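Local coordinates for protein DsbA-like disulfide oxidoreductase (Wolbachia endosymbiont of Drosophila melanogaster, PDB 6EEZ) that probably catalyses thiol-disulfide exchange, working as a disulfide isomerase built on a thioredoxin fold with a redox-active pair of cysteines in a CxxC motif, at residues A87-F90 against K95-D98; Y89-E94 against N130-D135; L79-S84 against G108-E113. All blocks are in the same frame, centred on the assembly; numbering follows the deposited sequence.

Contact 1: residues A87-F90 against K95-D98; sequences AVYF and KYFD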
loop_
_atom_site.group_PDB
_atom_site.type_symbol
_atom_site.label_atom_id
_atom_site.label_comp_id
_atom_site.label_asym_id
_atom_site.label_seq_id
_atom_site.Cartn_x
_atom_site.Cartn_y
_atom_site.Cartn_z
ATOM N N ALA A 87 -10.746 2.404 6.518
ATOM C CA ALA A 87 -12.121 2.696 6.911
ATOM C C ALA A 87 -12.897 3.240 5.709
ATOM O O ALA A 87 -14.098 3.005 5.568
ATOM C CB ALA A 87 -12.162 3.676 8.053
ATOM N N VAL A 88 -12.182 3.952 4.846
ATOM C CA VAL A 88 -12.711 4.415 3.572
ATOM C C VAL A 88 -12.913 3.246 2.595
ATOM O O VAL A 88 -13.942 3.142 1.927
ATOM C CB VAL A 88 -11.759 5.469 2.951
ATOM C CG1 VAL A 88 -12.081 5.725 1.479
ATOM C CG2 VAL A 88 -11.819 6.752 3.753
ATOM N N TYR A 89 -11.916 2.380 2.502
ATOM C CA TYR A 89 -11.974 1.214 1.630
ATOM C C TYR A 89 -13.251 0.406 1.815
ATOM O O TYR A 89 -13.901 0.014 0.848
ATOM C CB TYR A 89 -10.759 0.323 1.888
ATOM C CG TYR A 89 -10.792 -1.018 1.207
ATOM C CD1 TYR A 89 -10.535 -1.138 -0.150
ATOM C CD2 TYR A 89 -11.041 -2.173 1.935
ATOM C CE1 TYR A 89 -10.537 -2.372 -0.775
ATOM C CE2 TYR A 89 -11.045 -3.422 1.322
ATOM C CZ TYR A 89 -10.792 -3.516 -0.035
ATOM O OH TYR A 89 -10.809 -4.757 -0.640
ATOM N N PHE A 90 -13.608 0.158 3.064
ATOM C CA PHE A 90 -14.746 -0.683 3.341
ATOM C C PHE A 90 -16.073 0.018 3.098
ATOM O O PHE A 90 -17.082 -0.651 2.890
ATOM C CB PHE A 90 -14.658 -1.200 4.770
ATOM C CG PHE A 90 -13.678 -2.324 4.924
ATOM C CD1 PHE A 90 -13.956 -3.582 4.391
ATOM C CD2 PHE A 90 -12.473 -2.125 5.567
ATOM C CE1 PHE A 90 -13.046 -4.629 4.518
ATOM C CE2 PHE A 90 -11.550 -3.175 5.706
ATOM C CZ PHE A 90 -11.837 -4.420 5.177
ATOM N N LYS A 95 -12.847 4.765 -3.567
ATOM C CA LYS A 95 -12.355 5.973 -2.917
ATOM C C LYS A 95 -11.040 5.699 -2.165
ATOM O O LYS A 95 -10.397 6.630 -1.668
ATOM C CB LYS A 95 -13.417 6.524 -1.966
ATOM C CG LYS A 95 -14.709 7.002 -2.672
ATOM C CD LYS A 95 -14.747 8.504 -2.822
ATOM C CE LYS A 95 -15.755 8.983 -3.880
ATOM N NZ LYS A 95 -16.780 9.881 -3.278
ATOM N N TYR A 96 -10.634 4.429 -2.086
ATOM C CA TYR A 96 -9.447 4.107 -1.313
ATOM C C TYR A 96 -8.217 4.786 -1.920
ATOM O O TYR A 96 -7.435 5.377 -1.190
ATOM C CB TYR A 96 -9.199 2.596 -1.205
ATOM C CG TYR A 96 -7.853 2.326 -0.572
ATOM C CD1 TYR A 96 -7.710 2.284 0.801
ATOM C CD2 TYR A 96 -6.722 2.191 -1.350
ATOM C CE1 TYR A 96 -6.487 2.081 1.380
ATOM C CE2 TYR A 96 -5.508 1.991 -0.788
ATOM C CZ TYR A 96 -5.381 1.926 0.570
ATOM O OH TYR A 96 -4.125 1.720 1.094
ATOM N N PHE A 97 -8.042 4.714 -3.236
ATOM C CA PHE A 97 -6.864 5.332 -3.832
ATOM C C PHE A 97 -6.852 6.851 -3.617
ATOM O O PHE A 97 -5.774 7.464 -3.522
ATOM C CB PHE A 97 -6.759 5.026 -5.328
ATOM C CG PHE A 97 -5.510 5.596 -5.969
ATOM C CD1 PHE A 97 -4.308 4.886 -5.938
ATOM C CD2 PHE A 97 -5.535 6.857 -6.577
ATOM C CE1 PHE A 97 -3.165 5.405 -6.511
ATOM C CE2 PHE A 97 -4.394 7.393 -7.142
ATOM C CZ PHE A 97 -3.204 6.665 -7.119
ATOM N N ASP A 98 -8.038 7.459 -3.550
ATOM C CA ASP A 98 -8.140 8.905 -3.344
ATOM C C ASP A 98 -7.687 9.301 -1.951
ATOM O O ASP A 98 -6.996 10.303 -1.778
ATOM C CB ASP A 98 -9.569 9.383 -3.575
ATOM C CG ASP A 98 -9.984 9.244 -5.003
ATOM O OD1 ASP A 98 -9.094 9.213 -5.874
ATOM O OD2 ASP A 98 -11.198 9.184 -5.261
#
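The backbones come closest at Tyr-89 and Tyr-96, whose CA atoms lie only 4.8 Å apart, so a turn near the C-terminal end of helix 76-91 presses directly against the start of helix 96-105. At so short a spacing the two tyrosines meet through the bases of their side chains: Tyr-89 CB packs against Tyr-96 CD1 at 3.8 Å. In return, Tyr-96 CB sits at the edge of the Tyr-89 ring, near its plane, 4.1 Å from Tyr-89 CD1. With CG anti to the backbone N in both (chi1 171° and 172°), the rings leave their backbones alike, and CB and the near ring carbons meet, not the hydroxyls. Tyrosine suits position 89 because its buried ring, besides offering that edge, makes a cation-pi contact with Lys-93. The second point of contact is Val-88, whose short branched side chain lays one methyl, CG1, on the next segment, 3.7 Å from Lys-95 O and 3.8 Å from Lys-95 CB, the two side chains crossing at about a right angle. The two helices form a helical hairpin with a short connection, part of the helical region that DsbA-like proteins carry between strands of the thioredoxin fold. Lysine is well placed at 95 because its CB and backbone carbonyl serve the packing while the rest of the chain, bent at chi2 and chi4, leads away to the carbonyl of Ile-122, which NZ hydrogen bonds. Tyr-96 likewise combines a buried apolar ring, which meets Phe-68, with a hydroxyl hydrogen-bonded to Asp-70 and, weakly, to the hydroxyl of Tyr-43. Pro-26 touches both tyrosine side chains, while Val-88 also packs on Ile-124.

Contact 2: residues Y89-E94 against N130-D135; sequences YFLDKE and NDSIKD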
loop_
_atom_site.group_PDB
_atom_site.type_symbol
_atom_site.label_atom_id
_atom_site.label_comp_id
_atom_site.label_asym_id
_atom_site.label_seq_id
_atom_site.Cartn_x
_atom_site.Cartn_y
_atom_site.Cartn_z
ATOM N N TYR A 89 -11.916 2.380 2.502
ATOM C CA TYR A 89 -11.974 1.214 1.630
ATOM C C TYR A 89 -13.251 0.406 1.815
ATOM O O TYR A 89 -13.901 0.014 0.848
ATOM C CB TYR A 89 -10.759 0.323 1.888
ATOM C CG TYR A 89 -10.792 -1.018 1.207
ATOM C CD1 TYR A 89 -10.535 -1.138 -0.150
ATOM C CD2 TYR A 89 -11.041 -2.173 1.935
ATOM C CE1 TYR A 89 -10.537 -2.372 -0.775
ATOM C CE2 TYR A 89 -11.045 -3.422 1.322
ATOM C CZ TYR A 89 -10.792 -3.516 -0.035
ATOM O OH TYR A 89 -10.809 -4.757 -0.640
ATOM N N PHE A 90 -13.608 0.158 3.064
ATOM C CA PHE A 90 -14.746 -0.683 3.341
ATOM C C PHE A 90 -16.073 0.018 3.098
ATOM O O PHE A 90 -17.082 -0.651 2.890
ATOM C CB PHE A 90 -14.658 -1.200 4.770
ATOM C CG PHE A 90 -13.678 -2.324 4.924
ATOM C CD1 PHE A 90 -13.956 -3.582 4.391
ATOM C CD2 PHE A 90 -12.473 -2.125 5.567
ATOM C CE1 PHE A 90 -13.046 -4.629 4.518
ATOM C CE2 PHE A 90 -11.550 -3.175 5.706
ATOM C CZ PHE A 90 -11.837 -4.420 5.177
ATOM N N LEU A 91 -16.079 1.347 3.108
ATOM C CA LEU A 91 -17.278 2.107 2.714
ATOM C C LEU A 91 -17.446 2.101 1.208
ATOM O O LEU A 91 -18.543 1.894 0.689
ATOM C CB LEU A 91 -17.203 3.555 3.190
ATOM C CG LEU A 91 -17.345 3.835 4.679
ATOM C CD1 LEU A 91 -16.906 5.255 4.951
ATOM C CD2 LEU A 91 -18.778 3.622 5.138
ATOM N N ASP A 92 -16.343 2.347 0.520
ATOM C CA ASP A 92 -16.340 2.483 -0.914
ATOM C C ASP A 92 -14.925 2.302 -1.390
ATOM O O ASP A 92 -14.059 3.122 -1.113
ATOM C CB ASP A 92 -16.910 3.848 -1.304
ATOM C CG ASP A 92 -16.780 4.160 -2.791
ATOM O OD1 ASP A 92 -16.403 3.296 -3.602
ATOM O OD2 ASP A 92 -17.089 5.309 -3.148
ATOM N N LYS A 93 -14.705 1.213 -2.113
ATOM C CA LYS A 93 -13.385 0.801 -2.538
ATOM C C LYS A 93 -12.815 1.701 -3.612
ATOM O O LYS A 93 -11.591 1.781 -3.778
ATOM C CB LYS A 93 -13.435 -0.634 -3.050
ATOM C CG LYS A 93 -13.849 -1.642 -2.009
ATOM C CD LYS A 93 -13.687 -3.067 -2.538
ATOM C CE LYS A 93 -13.912 -4.118 -1.444
ATOM N NZ LYS A 93 -15.220 -3.932 -0.773
ATOM N N GLU A 94 -13.707 2.368 -4.339
ATOM C CA GLU A 94 -13.324 3.272 -5.418
ATOM C C GLU A 94 -12.711 4.558 -4.874
ATOM O O GLU A 94 -12.139 5.350 -5.625
ATOM C CB GLU A 94 -14.539 3.611 -6.297
ATOM C CG GLU A 94 -15.350 2.394 -6.761
ATOM C CD GLU A 94 -15.305 2.181 -8.275
ATOM O OE1 GLU A 94 -16.371 2.299 -8.932
ATOM O OE2 GLU A 94 -14.205 1.884 -8.802
ATOM N N ASN A 130 -17.169 7.762 10.434
ATOM C CA ASN A 130 -17.069 7.372 11.837
ATOM C C ASN A 130 -17.652 5.979 12.071
ATOM O O ASN A 130 -17.096 5.199 12.845
ATOM C CB ASN A 130 -17.762 8.397 12.741
ATOM C CG ASN A 130 -16.993 9.709 12.842
ATOM O OD1 ASN A 130 -15.816 9.774 12.506
ATOM N ND2 ASN A 130 -17.660 10.758 13.317
ATOM N N ASP A 131 -18.751 5.654 11.396
ATOM C CA ASP A 131 -19.378 4.344 11.566
ATOM C C ASP A 131 -18.486 3.245 10.980
ATOM O O ASP A 131 -18.499 2.106 11.447
ATOM C CB ASP A 131 -20.760 4.293 10.908
ATOM C CG ASP A 131 -21.759 5.305 11.509
ATOM O OD1 ASP A 131 -21.795 5.495 12.747
ATOM O OD2 ASP A 131 -22.524 5.904 10.724
ATOM N N SER A 132 -17.708 3.585 9.958
ATOM C CA SER A 132 -16.831 2.605 9.315
ATOM C C SER A 132 -15.652 2.245 10.229
ATOM O O SER A 132 -15.297 1.072 10.370
ATOM C CB SER A 132 -16.328 3.140 7.971
ATOM O OG SER A 132 -15.605 2.164 7.238
ATOM N N ILE A 133 -15.058 3.266 10.844
ATOM C CA ILE A 133 -13.986 3.076 11.808
ATOM C C ILE A 133 -14.405 2.068 12.873
ATOM O O ILE A 133 -13.680 1.118 13.166
ATOM C CB ILE A 133 -13.591 4.421 12.485
ATOM C CG1 ILE A 133 -12.802 5.296 11.504
ATOM C CG2 ILE A 133 -12.761 4.181 13.760
ATOM C CD1 ILE A 133 -12.452 6.657 12.041
ATOM N N LYS A 134 -15.589 2.275 13.437
ATOM C CA LYS A 134 -16.009 1.516 14.603
ATOM C C LYS A 134 -16.496 0.130 14.209
ATOM O O LYS A 134 -16.108 -0.866 14.819
ATOM C CB LYS A 134 -17.111 2.264 15.361
ATOM C CG LYS A 134 -16.760 3.706 15.730
ATOM C CD LYS A 134 -15.640 3.791 16.757
ATOM C CE LYS A 134 -15.111 5.212 16.852
ATOM N NZ LYS A 134 -16.193 6.195 17.149
ATOM N N ASP A 135 -17.347 0.067 13.192
ATOM C CA ASP A 135 -17.946 -1.195 12.781
ATOM C C ASP A 135 -16.898 -2.192 12.303
ATOM O O ASP A 135 -17.011 -3.385 12.585
ATOM C CB ASP A 135 -18.965 -0.986 11.660
ATOM C CG ASP A 135 -20.213 -0.266 12.118
ATOM O OD1 ASP A 135 -20.368 -0.053 13.337
ATOM O OD2 ASP A 135 -21.048 0.075 11.250
#
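Leu-91 lays its branched end over the short side chain of Ser-132, with Leu-91 CG 3.5 Å from Ser-132 CB and both methyls close behind. CD1 of Leu-91 lies 3.7 Å from Ser-132 CB, and its CD2 lies 3.8 Å from the same carbon, so the serine methylene faces the fork of the leucine. Two helices of the DsbA-type helical region meet here, the C-terminal turn of helix 76-91 and helix 126-135. Their closest pair of CA atoms, those of Leu-91 and Ser-132, is 6.6 Å apart. A small residue such as serine fits so near an approach, and leucine reaches across because its CG is anti to its carbonyl carbon (chi1 -71°), which swings the branch toward the other helix. Ser-132 is buried, and its hydroxyl needs a partner. A chi1 of -173° sets OG beside the carbonyl carbon and aims it at helix 76-91, where Ala-87 O, one turn back from Leu-91, is its probable hydrogen-bond acceptor, although the modelled distance is unusually short. Phe-90 makes a lighter touch through its CB, 4.3 Å from Ser-132 OG, while its ring turns off to pack on Lys-139 and Met-143 of helix 137-154. One face of that ring is met by the edge of Tyr-89, whose CD2 stands 3.7 Å above the plane, over the ring centre. Farther on the chain turns at Asp-92, an aspartate being apt for an Asx turn: Glu-94 N donates to Asp-92 OD1 at 2.9 Å, meeting it from above the carboxylate plane.

Contact 3: residues L79-S84 against G108-E113; sequences LKAAKS and GEFSDE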
loop_
_atom_site.group_PDB
_atom_site.type_symbol
_atom_site.label_atom_id
_atom_site.label_comp_id
_atom_site.label_asym_id
_atom_site.label_seq_id
_atom_site.Cartn_x
_atom_site.Cartn_y
_atom_site.Cartn_z
ATOM N N LEU A 79 -0.463 5.259 12.069
ATOM C CA LEU A 79 -1.435 4.223 12.374
ATOM C C LEU A 79 -2.826 4.752 12.157
ATOM O O LEU A 79 -3.680 4.054 11.629
ATOM C CB LEU A 79 -1.279 3.741 13.817
ATOM C CG LEU A 79 -2.213 2.622 14.284
ATOM C CD1 LEU A 79 -2.090 1.394 13.406
ATOM C CD2 LEU A 79 -1.900 2.237 15.716
ATOM N N LYS A 80 -3.044 5.999 12.576
ATOM C CA LYS A 80 -4.312 6.687 12.354
ATOM C C LYS A 80 -4.638 6.818 10.876
ATOM O O LYS A 80 -5.744 6.503 10.447
ATOM C CB LYS A 80 -4.287 8.075 12.974
ATOM C CG LYS A 80 -4.386 8.098 14.471
ATOM C CD LYS A 80 -4.353 9.535 14.923
ATOM C CE LYS A 80 -4.547 9.690 16.416
ATOM N NZ LYS A 80 -4.323 11.101 16.784
ATOM N N ALA A 81 -3.673 7.297 10.102
ATOM C CA ALA A 81 -3.903 7.508 8.688
ATOM C C ALA A 81 -4.098 6.154 8.004
ATOM O O ALA A 81 -4.945 6.010 7.125
ATOM C CB ALA A 81 -2.761 8.290 8.065
ATOM N N ALA A 82 -3.374 5.142 8.462
ATOM C CA ALA A 82 -3.541 3.811 7.900
ATOM C C ALA A 82 -4.938 3.286 8.203
ATOM O O ALA A 82 -5.618 2.797 7.305
ATOM C CB ALA A 82 -2.483 2.848 8.433
ATOM N N LYS A 83 -5.360 3.390 9.458
ATOM C CA LYS A 83 -6.670 2.901 9.871
ATOM C C LYS A 83 -7.800 3.608 9.113
ATOM O O LYS A 83 -8.813 3.002 8.749
ATOM C CB LYS A 83 -6.882 3.111 11.379
ATOM C CG LYS A 83 -5.969 2.300 12.311
ATOM C CD LYS A 83 -6.660 1.051 12.838
ATOM C CE LYS A 83 -5.794 0.284 13.834
ATOM N NZ LYS A 83 -6.569 -0.182 15.021
ATOM N N SER A 84 -7.619 4.906 8.905
ATOM C CA SER A 84 -8.618 5.731 8.250
ATOM C C SER A 84 -8.736 5.311 6.780
ATOM O O SER A 84 -9.841 5.182 6.239
ATOM C CB SER A 84 -8.240 7.216 8.391
ATOM O OG SER A 84 -8.087 7.597 9.762
ATOM N N GLY A 108 2.654 17.843 6.110
ATOM C CA GLY A 108 2.912 17.836 7.548
ATOM C C GLY A 108 2.451 16.556 8.245
ATOM O O GLY A 108 1.965 15.639 7.590
ATOM N N GLU A 109 2.601 16.494 9.571
ATOM C CA GLU A 109 2.130 15.346 10.358
ATOM C C GLU A 109 0.610 15.301 10.490
ATOM O O GLU A 109 -0.058 16.340 10.587
ATOM C CB GLU A 109 2.749 15.359 11.763
ATOM C CG GLU A 109 3.994 14.487 11.889
ATOM C CD GLU A 109 4.432 14.285 13.329
ATOM O OE1 GLU A 109 3.675 14.664 14.254
ATOM O OE2 GLU A 109 5.545 13.742 13.527
ATOM N N PHE A 110 0.063 14.089 10.509
ATOM C CA PHE A 110 -1.383 13.930 10.561
ATOM C C PHE A 110 -1.935 14.333 11.929
ATOM O O PHE A 110 -1.266 14.203 12.961
ATOM C CB PHE A 110 -1.794 12.489 10.230
ATOM C CG PHE A 110 -1.345 12.028 8.874
ATOM C CD1 PHE A 110 -1.932 12.549 7.730
ATOM C CD2 PHE A 110 -0.333 11.084 8.741
ATOM C CE1 PHE A 110 -1.522 12.149 6.479
ATOM C CE2 PHE A 110 0.080 10.670 7.491
ATOM C CZ PHE A 110 -0.524 11.196 6.352
ATOM N N SER A 111 -3.158 14.845 11.900
ATOM C CA SER A 111 -3.961 15.097 13.086
ATOM C C SER A 111 -5.373 14.601 12.783
ATOM O O SER A 111 -5.704 14.359 11.620
ATOM C CB SER A 111 -3.969 16.582 13.450
ATOM O OG SER A 111 -4.371 17.366 12.349
ATOM N N ASP A 112 -6.188 14.429 13.819
ATOM C CA ASP A 112 -7.542 13.923 13.647
ATOM C C ASP A 112 -8.255 14.764 12.611
ATOM O O ASP A 112 -8.942 14.248 11.724
ATOM C CB ASP A 112 -8.318 13.964 14.963
ATOM C CG ASP A 112 -7.747 13.042 16.017
ATOM O OD1 ASP A 112 -6.659 12.466 15.813
ATOM O OD2 ASP A 112 -8.393 12.906 17.072
ATOM N N GLU A 113 -8.046 16.070 12.723
ATOM C CA GLU A 113 -8.769 17.049 11.929
ATOM C C GLU A 113 -8.347 16.972 10.465
ATOM O O GLU A 113 -9.189 16.899 9.572
ATOM C CB GLU A 113 -8.532 18.464 12.479
ATOM C CG GLU A 113 -8.761 18.620 13.999
ATOM C CD GLU A 113 -7.495 18.394 14.838
ATOM O OE1 GLU A 113 -7.005 19.368 15.460
ATOM O OE2 GLU A 113 -6.997 17.248 14.891
#
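Phe-110 is the first residue of 108-113 to meet helix 76-91, and it does so with a ring face laid over Ala-81. The contact joins two neighbours in the DsbA-type helical region, the middle of helix 76-91 and the approach to helix 112-121. Ala-81 CB lies 3.8 Å from the ring centroid of Phe-110 and 15° off the ring normal, a CH-pi contact in which the methyl sits toward the CD2 and CE2 side. Alanine suits the helix here because a single methyl fits against the face without pushing the ring away, while phenylalanine supplies a flat apolar surface that also touches Tyr-43 and Ser-44, just before the cysteine pair. Ser-111 follows at the N-cap position, where its short hydroxyl caps a backbone N at the start of helix 112-121. Asp-112 comes next, in the first turn, where a negative charge should be favoured by the helix dipole. Its carboxylate forms a salt bridge with Lys-80. The lysine chain is extended beyond CG, reaching across obliquely along the protein surface, and its side chain also touches Ile-115. Lysine has the length for this span. The backbone carbonyl of Lys-80 takes, besides the usual helix bond from Ser-84 N, one from Ser-84 OG; the two arrive on opposite faces of the carbonyl plane, with Ser-84 OG 2.7 Å from Lys-80 O. At the far end of the side chain, Lys-80 NZ stands 2.9 Å from Asp-112 OD1, nearly in line with its C-O bond.

In the fold
All three contacts draw on helix 76-91, which meets helix 96-105 in contact 1, helix 126-135 in contact 2 and the lead-in to helix 112-121 in contact 3. Contacts 1 and 2 have centres about 7 Å apart and share Tyr-89 and Phe-90; they also touch where Ala-87 CB packs on Ile-133 CG1 at 3.9 Å. Contact 3 lies nearer the N-terminal end of the helix, its centre about 14 Å from contact 1 and about 15 Å from contact 2. Along the chain contact 1 is nested in the loop closed by contact 3, while contacts 2 and 3 cross. Contacts 1 and 3 both border the residues just before the disulfide Cys-45 to Cys-48, probably the redox-active site.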